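Local coordinates for plasmin and fibronectin-binding protein A (PDB 4MR0), which acts as a surface adhesin and invasin of the pneumococcus, binding human fibronectin, plasmin, plasminogen and serum albumin, at residues His189-Phe194 against Lys235-Ile240; Phe194-Phe199 against Glu212-Ser217. All blocks are in the same frame, centred on the assembly; numbering follows the deposited sequence.

Contact 1: residues His189-Phe194 against Lys235-Ile240; sequences HPSIVF and KNLPLI. With MN (manganese (II) ion), chain F.
S191 meets I240 at the tight point of this interface, where CB of S191 lies 3.6 Å from CG2 of I240. CG1 of I240 sits between its backbone N and carbonyl carbon (chi1 68°), which leaves CG2 beside the backbone N and pointing at the serine. CD1 comes round to the hydroxyl, so two methyls of one isoleucine touch the S191 side chain, CG2 more closely than CD1. L237 closes in more loosely: its CD1 stops 4.0 Å from S191 OG. Only carbon touches that oxygen across the contact; its polar partners are I184 O and N182 ND2.

S191 belongs to the short strand 191-192 of a parallel beta-helix, the fold of the pectate lyase-like families, while 235-240 is a loop between strands 220-222 and 243-252. A type I turn from L237 to I240 curls this loop, and the closing bond from I240 N to L237 O is weak, 3.4 Å long. Beyond the touching side chains the loop is solvent-facing, with K235, N236, P238 and L239 exposed; even so, L239 N is hydrogen-bonded to N185 OD1.

At the other end of the first segment, H189 turns its ring away from the loop. H189 NE2 binds manganese at 2.3 Å, and three waters, E162 OE2 and T200 O complete six ligands. The other ring nitrogen, H189 ND1, donates to P190 O over 2.7 Å with an N-H...O angle of 157°. The acceptor lies 5° from the imidazole plane and is approached on a carbonyl lone pair, a geometry that should restrain rotation of the metal-binding ring.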
loop_
_atom_site.group_PDB
_atom_site.type_symbol
_atom_site.label_atom_id
_atom_site.label_comp_id
_atom_site.label_asym_id
_atom_site.label_seq_id
_atom_site.Cartn_x
_atom_site.Cartn_y
_atom_site.Cartn_z
ATOM N N HIS A 189 10.403 10.300 19.218
ATOM C CA HIS A 189 9.909 11.321 18.300
ATOM C C HIS A 189 9.884 10.785 16.866
ATOM O O HIS A 189 10.749 10.001 16.467
ATOM C CB HIS A 189 10.859 12.521 18.429
ATOM C CG HIS A 189 10.420 13.761 17.716
ATOM N ND1 HIS A 189 10.397 13.868 16.341
ATOM C CD2 HIS A 189 10.087 14.986 18.193
ATOM C CE1 HIS A 189 10.077 15.105 16.003
ATOM N NE2 HIS A 189 9.883 15.803 17.108
ATOM N N PRO A 190 8.880 11.192 16.070
ATOM C CA PRO A 190 8.836 10.695 14.694
ATOM C C PRO A 190 9.995 11.220 13.848
ATOM O O PRO A 190 10.575 12.264 14.147
ATOM C CB PRO A 190 7.475 11.174 14.190
ATOM C CG PRO A 190 7.207 12.404 15.014
ATOM C CD PRO A 190 7.685 11.994 16.388
ATOM N N SER A 191 10.340 10.475 12.805
ATOM C CA SER A 191 11.413 10.868 11.899
ATOM C C SER A 191 10.795 10.885 10.505
ATOM O O SER A 191 11.131 10.073 9.644
ATOM C CB SER A 191 12.569 9.866 11.970
ATOM O OG SER A 191 13.664 10.280 11.165
ATOM N N ILE A 192 9.860 11.810 10.315
ATOM C CA ILE A 192 9.148 11.988 9.055
ATOM C C ILE A 192 9.465 13.410 8.614
ATOM O O ILE A 192 9.261 14.357 9.370
ATOM C CB ILE A 192 7.634 11.808 9.275
ATOM C CG1 ILE A 192 7.374 10.396 9.825
ATOM C CG2 ILE A 192 6.869 12.058 7.971
ATOM C CD1 ILE A 192 5.920 10.128 10.238
ATOM N N VAL A 193 9.969 13.548 7.391
ATOM C CA VAL A 193 10.384 14.843 6.850
ATOM C C VAL A 193 9.342 15.948 6.684
ATOM O O VAL A 193 9.576 17.086 7.097
ATOM C CB VAL A 193 11.105 14.647 5.493
ATOM C CG1 VAL A 193 11.679 15.969 5.011
ATOM C CG2 VAL A 193 12.215 13.621 5.647
ATOM N N PHE A 194 8.204 15.622 6.079
ATOM C CA PHE A 194 7.146 16.600 5.836
ATOM C C PHE A 194 5.809 16.237 6.482
ATOM O O PHE A 194 5.395 15.078 6.442
ATOM C CB PHE A 194 6.918 16.754 4.327
ATOM C CG PHE A 194 8.112 17.262 3.574
ATOM C CD1 PHE A 194 8.522 18.584 3.713
ATOM C CD2 PHE A 194 8.833 16.417 2.739
ATOM C CE1 PHE A 194 9.626 19.062 3.019
ATOM C CE2 PHE A 194 9.939 16.881 2.041
ATOM C CZ PHE A 194 10.338 18.209 2.188
ATOM N N LYS A 235 21.725 3.312 10.681
ATOM C CA LYS A 235 23.101 3.774 10.787
ATOM C C LYS A 235 23.294 5.264 11.076
ATOM O O LYS A 235 24.052 5.623 11.975
ATOM C CB LYS A 235 23.854 3.402 9.509
ATOM C CG LYS A 235 25.277 3.919 9.445
ATOM C CD LYS A 235 25.945 3.461 8.166
ATOM C CE LYS A 235 27.352 4.015 8.052
ATOM N NZ LYS A 235 28.037 3.508 6.828
ATOM N N ASN A 236 22.615 6.128 10.325
ATOM C CA ASN A 236 22.771 7.571 10.507
ATOM C C ASN A 236 21.763 8.252 11.428
ATOM O O ASN A 236 21.878 9.449 11.691
ATOM C CB ASN A 236 22.747 8.279 9.150
ATOM C CG ASN A 236 23.853 7.810 8.223
ATOM O OD1 ASN A 236 24.988 7.607 8.648
ATOM N ND2 ASN A 236 23.529 7.652 6.944
ATOM N N LEU A 237 20.773 7.503 11.902
ATOM C CA LEU A 237 19.749 8.042 12.797
ATOM C C LEU A 237 19.525 6.979 13.867
ATOM O O LEU A 237 18.459 6.358 13.944
ATOM C CB LEU A 237 18.456 8.300 12.016
ATOM C CG LEU A 237 18.596 9.222 10.796
ATOM C CD1 LEU A 237 17.333 9.164 9.937
ATOM C CD2 LEU A 237 18.869 10.643 11.258
ATOM N N PRO A 238 20.540 6.761 14.719
ATOM C CA PRO A 238 20.514 5.769 15.799
ATOM C C PRO A 238 19.418 5.866 16.855
ATOM O O PRO A 238 19.155 4.886 17.551
ATOM C CB PRO A 238 21.916 5.885 16.399
ATOM C CG PRO A 238 22.243 7.329 16.196
ATOM C CD PRO A 238 21.775 7.565 14.780
ATOM N N LEU A 239 18.769 7.021 16.971
ATOM C CA LEU A 239 17.719 7.188 17.979
ATOM C C LEU A 239 16.266 6.995 17.514
ATOM O O LEU A 239 15.364 6.949 18.343
ATOM C CB LEU A 239 17.840 8.567 18.641
ATOM C CG LEU A 239 19.157 8.878 19.359
ATOM C CD1 LEU A 239 19.058 10.256 19.995
ATOM C CD2 LEU A 239 19.445 7.826 20.420
ATOM N N ILE A 240 16.033 6.865 16.212
ATOM C CA ILE A 240 14.668 6.708 15.713
ATOM C C ILE A 240 14.136 5.270 15.746
ATOM O O ILE A 240 14.891 4.300 15.849
ATOM C CB ILE A 240 14.550 7.226 14.266
ATOM C CG1 ILE A 240 15.341 6.316 13.319
ATOM C CG2 ILE A 240 15.098 8.653 14.187
ATOM C CD1 ILE A 240 15.130 6.620 11.854
HETATM MN MN MN F . 9.916 18.084 17.570
HETATM O O HOH W 1 11.378 17.821 19.437
HETATM O O HOH W 2 9.712 20.310 17.951
HETATM O O HOH W 3 8.664 18.655 15.622
#

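Contact 2: residues Phe194-Phe199 against Glu212-Ser217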
loop_
_atom_site.group_PDB
_atom_site.type_symbol
_atom_site.label_atom_id
_atom_site.label_comp_id
_atom_site.label_asym_id
_atom_site.label_seq_id
_atom_site.Cartn_x
_atom_site.Cartn_y
_atom_site.Cartn_z
ATOM N N PHE A 194 8.204 15.622 6.079
ATOM C CA PHE A 194 7.146 16.600 5.836
ATOM C C PHE A 194 5.809 16.237 6.482
ATOM O O PHE A 194 5.395 15.078 6.442
ATOM C CB PHE A 194 6.918 16.754 4.327
ATOM C CG PHE A 194 8.112 17.262 3.574
ATOM C CD1 PHE A 194 8.522 18.584 3.713
ATOM C CD2 PHE A 194 8.833 16.417 2.739
ATOM C CE1 PHE A 194 9.626 19.062 3.019
ATOM C CE2 PHE A 194 9.939 16.881 2.041
ATOM C CZ PHE A 194 10.338 18.209 2.188
ATOM N N MET A 195 5.145 17.242 7.057
ATOM C CA MET A 195 3.831 17.078 7.682
ATOM C C MET A 195 2.929 18.253 7.288
ATOM O O MET A 195 3.424 19.339 6.975
ATOM C CB MET A 195 3.956 17.026 9.198
ATOM C CG MET A 195 4.538 15.725 9.730
ATOM S SD MET A 195 4.391 15.575 11.533
ATOM C CE MET A 195 5.309 14.105 11.874
ATOM N N THR A 196 1.613 18.031 7.280
ATOM C CA THR A 196 0.661 19.079 6.919
ATOM C C THR A 196 0.018 19.700 8.154
ATOM O O THR A 196 -0.995 20.398 8.069
ATOM C CB THR A 196 -0.453 18.539 6.011
ATOM O OG1 THR A 196 -1.194 17.534 6.710
ATOM C CG2 THR A 196 0.134 17.949 4.736
ATOM N N GLY A 197 0.619 19.440 9.306
ATOM C CA GLY A 197 0.127 19.988 10.554
ATOM C C GLY A 197 1.290 20.073 11.521
ATOM O O GLY A 197 2.304 19.405 11.328
ATOM N N LEU A 198 1.151 20.878 12.567
ATOM C CA LEU A 198 2.231 21.047 13.532
ATOM C C LEU A 198 2.467 19.863 14.461
ATOM O O LEU A 198 1.545 19.131 14.821
ATOM C CB LEU A 198 1.985 22.296 14.383
ATOM C CG LEU A 198 1.995 23.644 13.655
ATOM C CD1 LEU A 198 1.773 24.764 14.669
ATOM C CD2 LEU A 198 3.328 23.837 12.936
ATOM N N PHE A 199 3.729 19.690 14.831
ATOM C CA PHE A 199 4.136 18.653 15.766
ATOM C C PHE A 199 5.375 19.177 16.485
ATOM O O PHE A 199 6.271 19.742 15.858
ATOM C CB PHE A 199 4.465 17.337 15.049
ATOM C CG PHE A 199 4.797 16.211 15.995
ATOM C CD1 PHE A 199 6.072 16.103 16.553
ATOM C CD2 PHE A 199 3.814 15.305 16.389
ATOM C CE1 PHE A 199 6.363 15.114 17.490
ATOM C CE2 PHE A 199 4.093 14.308 17.329
ATOM C CZ PHE A 199 5.369 14.214 17.882
ATOM N N GLU A 212 -5.068 22.557 2.298
ATOM C CA GLU A 212 -5.423 22.190 0.940
ATOM C C GLU A 212 -4.545 22.838 -0.118
ATOM O O GLU A 212 -3.815 23.798 0.149
ATOM C CB GLU A 212 -6.882 22.567 0.670
ATOM C CG GLU A 212 -7.117 24.064 0.561
ATOM C CD GLU A 212 -8.576 24.409 0.329
ATOM O OE1 GLU A 212 -9.328 24.547 1.320
ATOM O OE2 GLU A 212 -8.979 24.530 -0.850
ATOM N N ASP A 213 -4.633 22.287 -1.324
ATOM C CA ASP A 213 -3.899 22.792 -2.472
ATOM C C ASP A 213 -2.395 22.808 -2.218
ATOM O O ASP A 213 -1.761 23.867 -2.190
ATOM C CB ASP A 213 -4.415 24.193 -2.810
ATOM C CG ASP A 213 -3.836 24.734 -4.095
ATOM O OD1 ASP A 213 -3.593 23.930 -5.028
ATOM O OD2 ASP A 213 -3.641 25.966 -4.170
ATOM N N ILE A 214 -1.835 21.621 -2.020
ATOM C CA ILE A 214 -0.408 21.474 -1.769
ATOM C C ILE A 214 0.169 20.529 -2.818
ATOM O O ILE A 214 -0.413 19.481 -3.094
ATOM C CB ILE A 214 -0.150 20.862 -0.367
ATOM C CG1 ILE A 214 -0.724 21.780 0.715
ATOM C CG2 ILE A 214 1.341 20.667 -0.144
ATOM C CD1 ILE A 214 -0.763 21.154 2.096
ATOM N N SER A 215 1.297 20.899 -3.415
ATOM C CA SER A 215 1.917 20.030 -4.403
ATOM C C SER A 215 3.412 19.936 -4.132
ATOM O O SER A 215 4.028 20.874 -3.618
ATOM C CB SER A 215 1.658 20.534 -5.833
ATOM O OG SER A 215 2.232 21.808 -6.064
ATOM N N TYR A 216 3.973 18.772 -4.443
ATOM C CA TYR A 216 5.390 18.494 -4.254
ATOM C C TYR A 216 5.845 17.691 -5.472
ATOM O O TYR A 216 5.289 16.634 -5.757
ATOM C CB TYR A 216 5.579 17.681 -2.972
ATOM C CG TYR A 216 7.016 17.466 -2.560
ATOM C CD1 TYR A 216 7.824 16.544 -3.225
ATOM C CD2 TYR A 216 7.569 18.181 -1.495
ATOM C CE1 TYR A 216 9.148 16.334 -2.839
ATOM C CE2 TYR A 216 8.891 17.981 -1.104
ATOM C CZ TYR A 216 9.672 17.058 -1.778
ATOM O OH TYR A 216 10.980 16.860 -1.402
ATOM N N SER A 217 6.854 18.182 -6.190
ATOM C CA SER A 217 7.305 17.480 -7.385
ATOM C C SER A 217 8.815 17.487 -7.581
ATOM O O SER A 217 9.473 18.499 -7.344
ATOM C CB SER A 217 6.669 18.109 -8.631
ATOM O OG SER A 217 5.342 18.540 -8.381
#
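The rings of F194 and Y216 form an offset edge-to-face pair, the tyrosine presenting its edge to one face of the phenylalanine. Centroids 5.1 Å apart and planes inclined by 60° define the arrangement. On the opposite face of F194 sits V193 CG1, displaced toward the rim, so the phenyl ring is held between an aliphatic methyl and an aromatic edge. F246 adds a third ring to the group: it meets F194 with planes at about 25° and stands edge-to-face with Y216.

This is the interior of a parallel beta-helix, the solenoid architecture of pectate lyase-like proteins. Strands 194-195 and 211-217 are not hydrogen-bonded neighbours here; the CA atoms of F194 and Y216 are 10.4 Å apart, and side chains from both walls fill the gap. Contact within the pair is displaced toward the CE2-CZ side of F194. Y216 CE2 approaches F194 CE2 to 3.5 Å, and Y216 OH lies 3.6 Å from that same F194 CE2 atom. Two different first torsions bring the rings together: CG of Y216 is anti to its backbone N (chi1 -173°), whereas CG of F194 is anti to the carbonyl carbon. The two side chains cross at about a right angle. L172 and L174 of strand 170-174 pack against the tyrosine, and V164 against F194.

Two residues further along the first segment the contact is lighter. T196 and I214, with CA atoms 9.1 Å apart, meet by single methyls, T196 CG2 and I214 CD1, at 4.2 Å. Although T196 is buried, its hydroxyl is satisfied: OG1 is hydrogen-bonded to the backbone N of G249.

The two contacts, both in the beta-helix part of this longer adhesin, have centres about 19 Å apart and share F194, the last residue of 189-194 and the first of 194-199. Along the chain the order is 189-194, 194-199, 212-217 and 235-240, so contact 2 is completed before the chain returns to close contact 1. Strands 191-192 and 194-195, separated by a corner at V193, both pair with strand 243-252. Contact 1 joins the beta-helix wall to a peripheral loop, while contact 2 spans the interior. They also touch: F199 CZ packs 3.5 Å from P190 CD, and the F199 ring meets the manganese-binding H189 edge-to-face, linking the metal site to the loop after strand 194-195.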